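Long-range contacts in beta-ketoacyl-[acyl-carrier-protein] synthase III (Pseudomonas aeruginosa, PDB 2X3E), which probably catalyses the first condensation of fatty acid synthesis, joining an acetyl group from acetyl-CoA to two carbons from malonyl-ACP: residues L136-H144 with G279-P287; Q240-V248 with V260-R270. The protein carries 1 engineered substitution. All coordinates share one frame; numbering follows the deposited sequence.

Contact 1: residues L136-H144 with G279-P287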
loop_
_atom_site.group_PDB
_atom_site.type_symbol
_atom_site.label_atom_id
_atom_site.label_comp_id
_atom_site.label_asym_id
_atom_site.label_seq_id
_atom_site.Cartn_x
_atom_site.Cartn_y
_atom_site.Cartn_z
ATOM N N LEU A 136 -6.972 -10.157 -4.250
ATOM C CA LEU A 136 -6.121 -9.078 -4.740
ATOM C C LEU A 136 -6.836 -8.436 -5.920
ATOM O O LEU A 136 -7.178 -9.121 -6.883
ATOM C CB LEU A 136 -4.760 -9.599 -5.192
ATOM C CG LEU A 136 -3.877 -8.574 -5.917
ATOM C CD1 LEU A 136 -3.505 -7.441 -4.974
ATOM C CD2 LEU A 136 -2.631 -9.262 -6.481
ATOM N N VAL A 137 -7.072 -7.128 -5.837
ATOM C CA VAL A 137 -7.695 -6.391 -6.930
ATOM C C VAL A 137 -6.720 -5.360 -7.472
ATOM O O VAL A 137 -6.285 -4.470 -6.739
ATOM C CB VAL A 137 -8.971 -5.645 -6.484
ATOM C CG1 VAL A 137 -9.663 -4.993 -7.694
ATOM C CG2 VAL A 137 -9.929 -6.582 -5.749
ATOM N N GLY A 138 -6.356 -5.513 -8.740
ATOM C CA GLY A 138 -5.663 -4.465 -9.482
ATOM C C GLY A 138 -6.710 -3.540 -10.069
ATOM O O GLY A 138 -7.525 -3.971 -10.873
ATOM N N VAL A 139 -6.712 -2.281 -9.640
ATOM C CA VAL A 139 -7.716 -1.316 -10.080
ATOM C C VAL A 139 -7.109 0.069 -10.212
ATOM O O VAL A 139 -6.360 0.510 -9.343
ATOM C CB VAL A 139 -8.920 -1.251 -9.102
ATOM C CG1 VAL A 139 -8.463 -0.962 -7.652
ATOM C CG2 VAL A 139 -9.948 -0.221 -9.571
ATOM N N ASP A 140 -7.441 0.753 -11.298
ATOM C CA ASP A 140 -7.065 2.143 -11.461
ATOM C C ASP A 140 -8.080 2.874 -12.337
ATOM O O ASP A 140 -8.654 2.292 -13.266
ATOM C CB ASP A 140 -5.644 2.259 -12.037
ATOM C CG ASP A 140 -4.571 2.394 -10.954
ATOM O OD1 ASP A 140 -4.720 3.258 -10.071
ATOM O OD2 ASP A 140 -3.564 1.650 -10.993
ATOM N N THR A 141 -8.308 4.139 -12.003
ATOM C CA THR A 141 -9.184 5.025 -12.758
ATOM C C THR A 141 -8.389 6.262 -13.192
ATOM O O THR A 141 -8.736 7.410 -12.865
ATOM C CB THR A 141 -10.412 5.442 -11.934
ATOM O OG1 THR A 141 -9.990 5.895 -10.642
ATOM C CG2 THR A 141 -11.380 4.267 -11.776
ATOM N N PHE A 142 -7.321 6.010 -13.943
ATOM C CA PHE A 142 -6.432 7.073 -14.413
ATOM C C PHE A 142 -7.122 8.168 -15.213
ATOM O O PHE A 142 -6.642 9.298 -15.216
ATOM C CB PHE A 142 -5.266 6.499 -15.231
ATOM C CG PHE A 142 -3.996 6.342 -14.447
ATOM C CD1 PHE A 142 -4.000 5.707 -13.216
ATOM C CD2 PHE A 142 -2.789 6.829 -14.941
ATOM C CE1 PHE A 142 -2.829 5.557 -12.490
ATOM C CE2 PHE A 142 -1.617 6.683 -14.219
ATOM C CZ PHE A 142 -1.639 6.042 -12.989
ATOM N N SER A 143 -8.228 7.858 -15.886
ATOM C CA SER A 143 -8.948 8.888 -16.656
ATOM C C SER A 143 -9.315 10.098 -15.796
ATOM O O SER A 143 -9.349 11.219 -16.297
ATOM C CB SER A 143 -10.205 8.330 -17.331
ATOM O OG SER A 143 -11.266 8.170 -16.404
ATOM N N HIS A 144 -9.577 9.882 -14.506
ATOM C CA HIS A 144 -9.882 11.003 -13.604
ATOM C C HIS A 144 -8.695 11.946 -13.441
ATOM O O HIS A 144 -8.877 13.103 -13.075
ATOM C CB HIS A 144 -10.308 10.513 -12.216
ATOM C CG HIS A 144 -11.606 9.774 -12.207
ATOM N ND1 HIS A 144 -11.815 8.652 -11.435
ATOM C CD2 HIS A 144 -12.764 9.991 -12.875
ATOM C CE1 HIS A 144 -13.044 8.211 -11.626
ATOM N NE2 HIS A 144 -13.641 9.004 -12.497
ATOM N N GLY A 279 -7.324 -0.197 -23.588
ATOM C CA GLY A 279 -6.244 0.746 -23.330
ATOM C C GLY A 279 -5.364 0.302 -22.174
ATOM O O GLY A 279 -5.373 -0.865 -21.785
ATOM N N ASN A 280 -4.602 1.251 -21.641
ATOM C CA ASN A 280 -3.670 1.017 -20.545
ATOM C C ASN A 280 -4.391 1.336 -19.245
ATOM O O ASN A 280 -4.692 2.496 -18.973
ATOM C CB ASN A 280 -2.436 1.912 -20.729
ATOM C CG ASN A 280 -1.420 1.781 -19.603
ATOM O OD1 ASN A 280 -1.753 1.392 -18.489
ATOM N ND2 ASN A 280 -0.172 2.139 -19.892
ATOM N N THR A 281 -4.687 0.300 -18.462
ATOM C CA THR A 281 -5.454 0.442 -17.224
ATOM C C THR A 281 -4.579 0.317 -15.964
ATOM O O THR A 281 -5.097 0.098 -14.862
ATOM C CB THR A 281 -6.596 -0.592 -17.173
ATOM O OG1 THR A 281 -6.055 -1.916 -17.243
ATOM C CG2 THR A 281 -7.569 -0.385 -18.333
ATOM N N VAL A 282 -3.262 0.475 -16.129
ATOM C CA VAL A 282 -2.316 0.535 -14.995
ATOM C C VAL A 282 -2.410 -0.731 -14.126
ATOM O O VAL A 282 -2.213 -1.824 -14.654
ATOM C CB VAL A 282 -2.465 1.865 -14.198
ATOM C CG1 VAL A 282 -1.301 2.058 -13.230
ATOM C CG2 VAL A 282 -2.523 3.043 -15.147
ATOM N N ALA A 283 -2.735 -0.636 -12.837
ATOM C CA ALA A 283 -2.705 -1.829 -11.975
ATOM C C ALA A 283 -3.685 -2.927 -12.432
ATOM O O ALA A 283 -3.452 -4.107 -12.182
ATOM C CB ALA A 283 -2.937 -1.451 -10.487
ATOM N N ALA A 284 -4.754 -2.538 -13.125
ATOM C CA ALA A 284 -5.742 -3.493 -13.650
ATOM C C ALA A 284 -5.301 -4.254 -14.911
ATOM O O ALA A 284 -5.961 -5.221 -15.310
ATOM C CB ALA A 284 -7.061 -2.774 -13.929
ATOM N N SER A 285 -4.199 -3.838 -15.540
ATOM C CA SER A 285 -3.897 -4.284 -16.909
ATOM C C SER A 285 -3.661 -5.787 -17.025
ATOM O O SER A 285 -4.196 -6.437 -17.932
ATOM C CB SER A 285 -2.709 -3.506 -17.488
ATOM O OG SER A 285 -1.491 -3.838 -16.842
ATOM N N ILE A 286 -2.874 -6.337 -16.105
ATOM C CA ILE A 286 -2.570 -7.769 -16.111
ATOM C C ILE A 286 -3.817 -8.632 -15.846
ATOM O O ILE A 286 -4.114 -9.528 -16.630
ATOM C CB ILE A 286 -1.439 -8.118 -15.124
ATOM C CG1 ILE A 286 -0.130 -7.473 -15.585
ATOM C CG2 ILE A 286 -1.277 -9.642 -15.011
ATOM C CD1 ILE A 286 1.032 -7.681 -14.616
ATOM N N PRO A 287 -4.578 -8.350 -14.772
ATOM C CA PRO A 287 -5.762 -9.211 -14.605
ATOM C C PRO A 287 -6.863 -8.993 -15.667
ATOM O O PRO A 287 -7.601 -9.928 -15.989
ATOM C CB PRO A 287 -6.248 -8.872 -13.195
ATOM C CG PRO A 287 -5.711 -7.490 -12.923
ATOM C CD PRO A 287 -4.374 -7.464 -13.614
#
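Val282 lays its methyl CG2 over one face of the Phe142 ring, a CH-pi contact with CG2 3.5 Å from the ring centroid and 6° off the normal. Its other methyl, CG1, stands anti to the backbone N (chi1 -168°) and faces the carboxylate of Asp140. Polar contact across the segments runs through that carboxylate: Ala283 N donates to Asp140 OD2 at 3.1 Å and 158°, reaching the anti lone pair. OD1, lying in the plane of the Phe142 ring at its edge, is gripped by Ser81 N and the hydroxyls of Thr80 and Thr82, so both carboxylate oxygens of this buried acid are held. Backbones come close at Gly138: with no side chain between them, its CA makes a CH···O contact of 3.5 Å with Ala283 O. In return Gly138 O receives a CH···O contact from Ala284 CA. Within 279-287, Asn280 OD1 accepts from Val282 N at 2.9 Å, an Asx turn just ahead of the 283-284 3-10 segment. Asn280 is a predicted active-site residue, and its ND2 is bonded to Ala252 O. Strand 133-140 receives the turn that leads into helix 285-295, residues 281-284, while Val137 and Val139 pack on helix 53-68; helix 114-127 lies against Leu136, Ile286 and Pro287, and Cys87 of the second subunit touches Phe142.

Contact 2: residues Q240-V248 with V260-R270; sequences QASDLHHLV and VADQLDLPVER
The Arg270 guanidinium reaches across to the carbonyls of Ser242 and Leu244, with Pro267 CD over one face, 3.8 Å above its plane and offset toward the rim. At its edge lie Ser242 O, nearly in plane, Leu244 O, tilted further from the plane, and a water in plane, 2.8 Å from Arg270 NH2. The imidazole of His246 carries His245 CB over one face, toward the rim, and has a second water in plane at its edge; this water bonds to His246 ND1 and donates to Arg270 O, while His246 NE2 is bonded to Arg300 N.

NH1 of Arg270 serves two carbonyls. Its bond to Ser242 O is 3.0 Å long, with the donor above the carbonyl plane; that to Leu244 O is shorter, 2.7 Å, but more bent, at 135°. A side chain extended from CG to NE brings CD alongside Leu244 O and leaves CB and CG close to His245 O. The backbone of Arg270 is tied as well: Leu247 N donates to Arg270 O, 3.1 Å away and nearly straight at 174°.

Apolar packing centres on Leu247. With CG anti to the backbone N (chi1 -177°), its CD2 meets Leu264 CD1 tip to tip at 3.9 Å, and the Leu247 side chain crosses that of Val260 at about a right angle, CD2 touching CG1, while Leu266 CD2 lies against both CD2 and CB. Leu266 CD1 sits 3.1 Å from Ala241 O, a tight fit, and also reaches Leu244 CB. Ala241 CB abuts Leu264 O.

At Asp265, helix 254-264 ends in a Schellman motif, and the chain turns back beside the strand from which it came. Such packing of a helix and its return loop on edge strand 246-249 belongs to the alpha/beta layering of the thiolase-like fold.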
loop_
_atom_site.group_PDB
_atom_site.type_symbol
_atom_site.label_atom_id
_atom_site.label_comp_id
_atom_site.label_asym_id
_atom_site.label_seq_id
_atom_site.Cartn_x
_atom_site.Cartn_y
_atom_site.Cartn_z
ATOM N N GLN A 240 13.243 -22.120 -20.199
ATOM C CA GLN A 240 13.746 -21.347 -21.326
ATOM C C GLN A 240 12.590 -20.494 -21.830
ATOM O O GLN A 240 11.430 -20.768 -21.514
ATOM C CB GLN A 240 14.228 -22.268 -22.442
ATOM C CG GLN A 240 15.398 -23.163 -22.070
ATOM C CD GLN A 240 15.806 -24.085 -23.210
ATOM O OE1 GLN A 240 15.695 -23.727 -24.384
ATOM N NE2 GLN A 240 16.287 -25.276 -22.867
ATOM N N ALA A 241 12.891 -19.471 -22.622
ATOM C CA ALA A 241 11.836 -18.638 -23.202
ATOM C C ALA A 241 10.839 -19.495 -23.987
ATOM O O ALA A 241 9.637 -19.278 -23.893
ATOM C CB ALA A 241 12.423 -17.551 -24.092
ATOM N N SER A 242 11.346 -20.482 -24.728
ATOM C CA SER A 242 10.498 -21.388 -25.515
ATOM C C SER A 242 9.530 -22.235 -24.673
ATOM O O SER A 242 8.541 -22.733 -25.204
ATOM C CB SER A 242 11.352 -22.308 -26.397
ATOM O OG SER A 242 12.195 -23.145 -25.619
ATOM N N ASP A 243 9.820 -22.402 -23.378
ATOM C CA ASP A 243 8.948 -23.168 -22.472
ATOM C C ASP A 243 7.716 -22.378 -22.034
ATOM O O ASP A 243 6.759 -22.960 -21.519
ATOM C CB ASP A 243 9.699 -23.592 -21.205
ATOM C CG ASP A 243 10.775 -24.625 -21.462
ATOM O OD1 ASP A 243 10.583 -25.523 -22.314
ATOM O OD2 ASP A 243 11.814 -24.552 -20.769
ATOM N N LEU A 244 7.754 -21.059 -22.208
ATOM C CA LEU A 244 6.635 -20.193 -21.838
ATOM C C LEU A 244 5.459 -20.377 -22.791
ATOM O O LEU A 244 5.620 -20.255 -24.006
ATOM C CB LEU A 244 7.039 -18.715 -21.885
ATOM C CG LEU A 244 7.330 -17.917 -20.630
ATOM C CD1 LEU A 244 7.485 -16.452 -21.036
ATOM C CD2 LEU A 244 6.238 -18.083 -19.576
ATOM N N HIS A 245 4.285 -20.668 -22.242
ATOM C CA HIS A 245 3.059 -20.714 -23.032
ATOM C C HIS A 245 2.407 -19.336 -23.086
ATOM O O HIS A 245 1.858 -18.949 -24.118
ATOM C CB HIS A 245 2.057 -21.716 -22.446
ATOM C CG HIS A 245 2.456 -23.149 -22.620
ATOM N ND1 HIS A 245 3.177 -23.842 -21.672
ATOM C CD2 HIS A 245 2.220 -24.023 -23.627
ATOM C CE1 HIS A 245 3.376 -25.079 -22.089
ATOM N NE2 HIS A 245 2.804 -25.216 -23.274
ATOM N N HIS A 246 2.457 -18.619 -21.964
ATOM C CA HIS A 246 1.740 -17.351 -21.806
ATOM C C HIS A 246 2.582 -16.284 -21.124
ATOM O O HIS A 246 3.055 -16.468 -20.003
ATOM C CB HIS A 246 0.464 -17.555 -20.987
ATOM C CG HIS A 246 -0.365 -18.712 -21.444
ATOM N ND1 HIS A 246 -0.980 -18.742 -22.675
ATOM C CD2 HIS A 246 -0.687 -19.875 -20.829
ATOM C CE1 HIS A 246 -1.632 -19.883 -22.809
ATOM N NE2 HIS A 246 -1.473 -20.586 -21.701
ATOM N N LEU A 247 2.762 -15.164 -21.812
ATOM C CA LEU A 247 3.362 -13.978 -21.232
ATOM C C LEU A 247 2.272 -12.916 -21.122
ATOM O O LEU A 247 1.657 -12.546 -22.131
ATOM C CB LEU A 247 4.497 -13.463 -22.109
ATOM C CG LEU A 247 5.267 -12.253 -21.564
ATOM C CD1 LEU A 247 5.866 -12.541 -20.195
ATOM C CD2 LEU A 247 6.350 -11.842 -22.566
ATOM N N VAL A 248 2.024 -12.450 -19.904
ATOM C CA VAL A 248 0.989 -11.453 -19.641
ATOM C C VAL A 248 1.640 -10.204 -19.048
ATOM O O VAL A 248 1.798 -10.085 -17.835
ATOM C CB VAL A 248 -0.098 -11.972 -18.685
ATOM C CG1 VAL A 248 -1.280 -11.016 -18.691
ATOM C CG2 VAL A 248 -0.544 -13.361 -19.087
ATOM N N VAL A 260 8.734 -6.665 -26.247
ATOM C CA VAL A 260 9.157 -7.533 -25.152
ATOM C C VAL A 260 9.370 -8.974 -25.654
ATOM O O VAL A 260 10.397 -9.584 -25.357
ATOM C CB VAL A 260 8.168 -7.482 -23.965
ATOM C CG1 VAL A 260 8.489 -8.570 -22.940
ATOM C CG2 VAL A 260 8.217 -6.106 -23.310
ATOM N N ALA A 261 8.417 -9.499 -26.426
ATOM C CA ALA A 261 8.566 -10.817 -27.055
ATOM C C ALA A 261 9.836 -10.903 -27.911
ATOM O O ALA A 261 10.596 -11.879 -27.820
ATOM C CB ALA A 261 7.331 -11.151 -27.906
ATOM N N ASP A 262 10.051 -9.884 -28.736
ATOM C CA ASP A 262 11.243 -9.786 -29.584
ATOM C C ASP A 262 12.522 -9.977 -28.766
ATOM O O ASP A 262 13.383 -10.773 -29.139
ATOM C CB ASP A 262 11.268 -8.437 -30.313
ATOM C CG ASP A 262 12.520 -8.235 -31.154
ATOM O OD1 ASP A 262 12.914 -9.163 -31.891
ATOM O OD2 ASP A 262 13.110 -7.139 -31.076
ATOM N N GLN A 263 12.647 -9.254 -27.659
ATOM C CA GLN A 263 13.854 -9.358 -26.819
ATOM C C GLN A 263 14.081 -10.770 -26.288
ATOM O O GLN A 263 15.229 -11.203 -26.147
ATOM C CB GLN A 263 13.799 -8.385 -25.635
ATOM C CG GLN A 263 13.950 -6.926 -26.013
ATOM C CD GLN A 263 15.302 -6.595 -26.615
ATOM O OE1 GLN A 263 16.341 -7.052 -26.135
ATOM N NE2 GLN A 263 15.298 -5.782 -27.667
ATOM N N LEU A 264 12.985 -11.471 -25.994
ATOM C CA LEU A 264 13.040 -12.831 -25.457
ATOM C C LEU A 264 13.075 -13.903 -26.541
ATOM O O LEU A 264 13.143 -15.082 -26.218
ATOM C CB LEU A 264 11.818 -13.092 -24.558
ATOM C CG LEU A 264 11.650 -12.256 -23.286
ATOM C CD1 LEU A 264 10.217 -12.309 -22.786
ATOM C CD2 LEU A 264 12.606 -12.731 -22.204
ATOM N N ASP A 265 13.038 -13.502 -27.815
ATOM C CA ASP A 265 12.907 -14.450 -28.929
ATOM C C ASP A 265 11.705 -15.371 -28.694
ATOM O O ASP A 265 11.767 -16.578 -28.957
ATOM C CB ASP A 265 14.194 -15.276 -29.127
ATOM C CG ASP A 265 15.296 -14.494 -29.813
ATOM O OD1 ASP A 265 14.999 -13.764 -30.781
ATOM O OD2 ASP A 265 16.468 -14.631 -29.399
ATOM N N LEU A 266 10.615 -14.783 -28.196
ATOM C CA LEU A 266 9.366 -15.482 -27.909
ATOM C C LEU A 266 8.352 -15.117 -28.991
ATOM O O LEU A 266 8.268 -13.957 -29.384
ATOM C CB LEU A 266 8.824 -15.033 -26.553
ATOM C CG LEU A 266 7.603 -15.770 -26.011
ATOM C CD1 LEU A 266 8.018 -17.118 -25.424
ATOM C CD2 LEU A 266 6.889 -14.930 -24.960
ATOM N N PRO A 267 7.578 -16.100 -29.481
ATOM C CA PRO A 267 6.541 -15.768 -30.458
ATOM C C PRO A 267 5.537 -14.756 -29.908
ATOM O O PRO A 267 5.021 -14.932 -28.793
ATOM C CB PRO A 267 5.867 -17.118 -30.736
ATOM C CG PRO A 267 6.894 -18.129 -30.402
ATOM C CD PRO A 267 7.692 -17.552 -29.270
ATOM N N VAL A 268 5.280 -13.700 -30.678
ATOM C CA VAL A 268 4.405 -12.611 -30.240
ATOM C C VAL A 268 2.992 -13.099 -29.898
ATOM O O VAL A 268 2.362 -12.564 -28.985
ATOM C CB VAL A 268 4.346 -11.470 -31.294
ATOM C CG1 VAL A 268 3.225 -10.475 -30.983
ATOM C CG2 VAL A 268 5.682 -10.750 -31.370
ATOM N N GLU A 269 2.517 -14.123 -30.608
ATOM C CA GLU A 269 1.192 -14.702 -30.369
ATOM C C GLU A 269 1.015 -15.227 -28.938
ATOM O O GLU A 269 -0.115 -15.353 -28.466
ATOM C CB GLU A 269 0.900 -15.826 -31.373
ATOM C CG GLU A 269 1.726 -17.087 -31.141
ATOM C CD GLU A 269 1.779 -18.008 -32.337
ATOM O OE1 GLU A 269 0.920 -17.888 -33.243
ATOM O OE2 GLU A 269 2.683 -18.866 -32.362
ATOM N N ARG A 270 2.120 -15.534 -28.262
ATOM C CA ARG A 270 2.079 -15.990 -26.875
ATOM C C ARG A 270 1.897 -14.855 -25.865
ATOM O O ARG A 270 1.656 -15.114 -24.685
ATOM C CB ARG A 270 3.345 -16.769 -26.532
ATOM C CG ARG A 270 3.517 -18.003 -27.372
ATOM C CD ARG A 270 4.625 -18.868 -26.848
ATOM N NE ARG A 270 5.024 -19.881 -27.820
ATOM C CZ ARG A 270 5.986 -20.780 -27.619
ATOM N NH1 ARG A 270 6.651 -20.811 -26.469
ATOM N NH2 ARG A 270 6.279 -21.656 -28.571
HETATM O O HOH W 1 8.223 -23.611 -28.487
HETATM O O HOH W 2 -0.839 -16.709 -24.720
#

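In the fold
Contact 1 joins the two halves of the thiolase-like fold at the heart of the chain, setting a strand of the N-terminal half against the turn before a helix of the C-terminal half; contact 2 is local to the C-terminal half, and the two contact centres lie about 23 Å apart. They meet where Ile286 O packs against Val248 CG1 at 3.8 Å. Contact 1 lies beside the predicted active site: it contains Asn280, and the Val282 side chain is about 4 Å from that of Ala112, an engineered replacement at a predicted active-site position, and about 5 Å from that of His250. Contact 2 is more distant, the Val260 side chain being about 9 Å from that of His250, which follows strand 246-249.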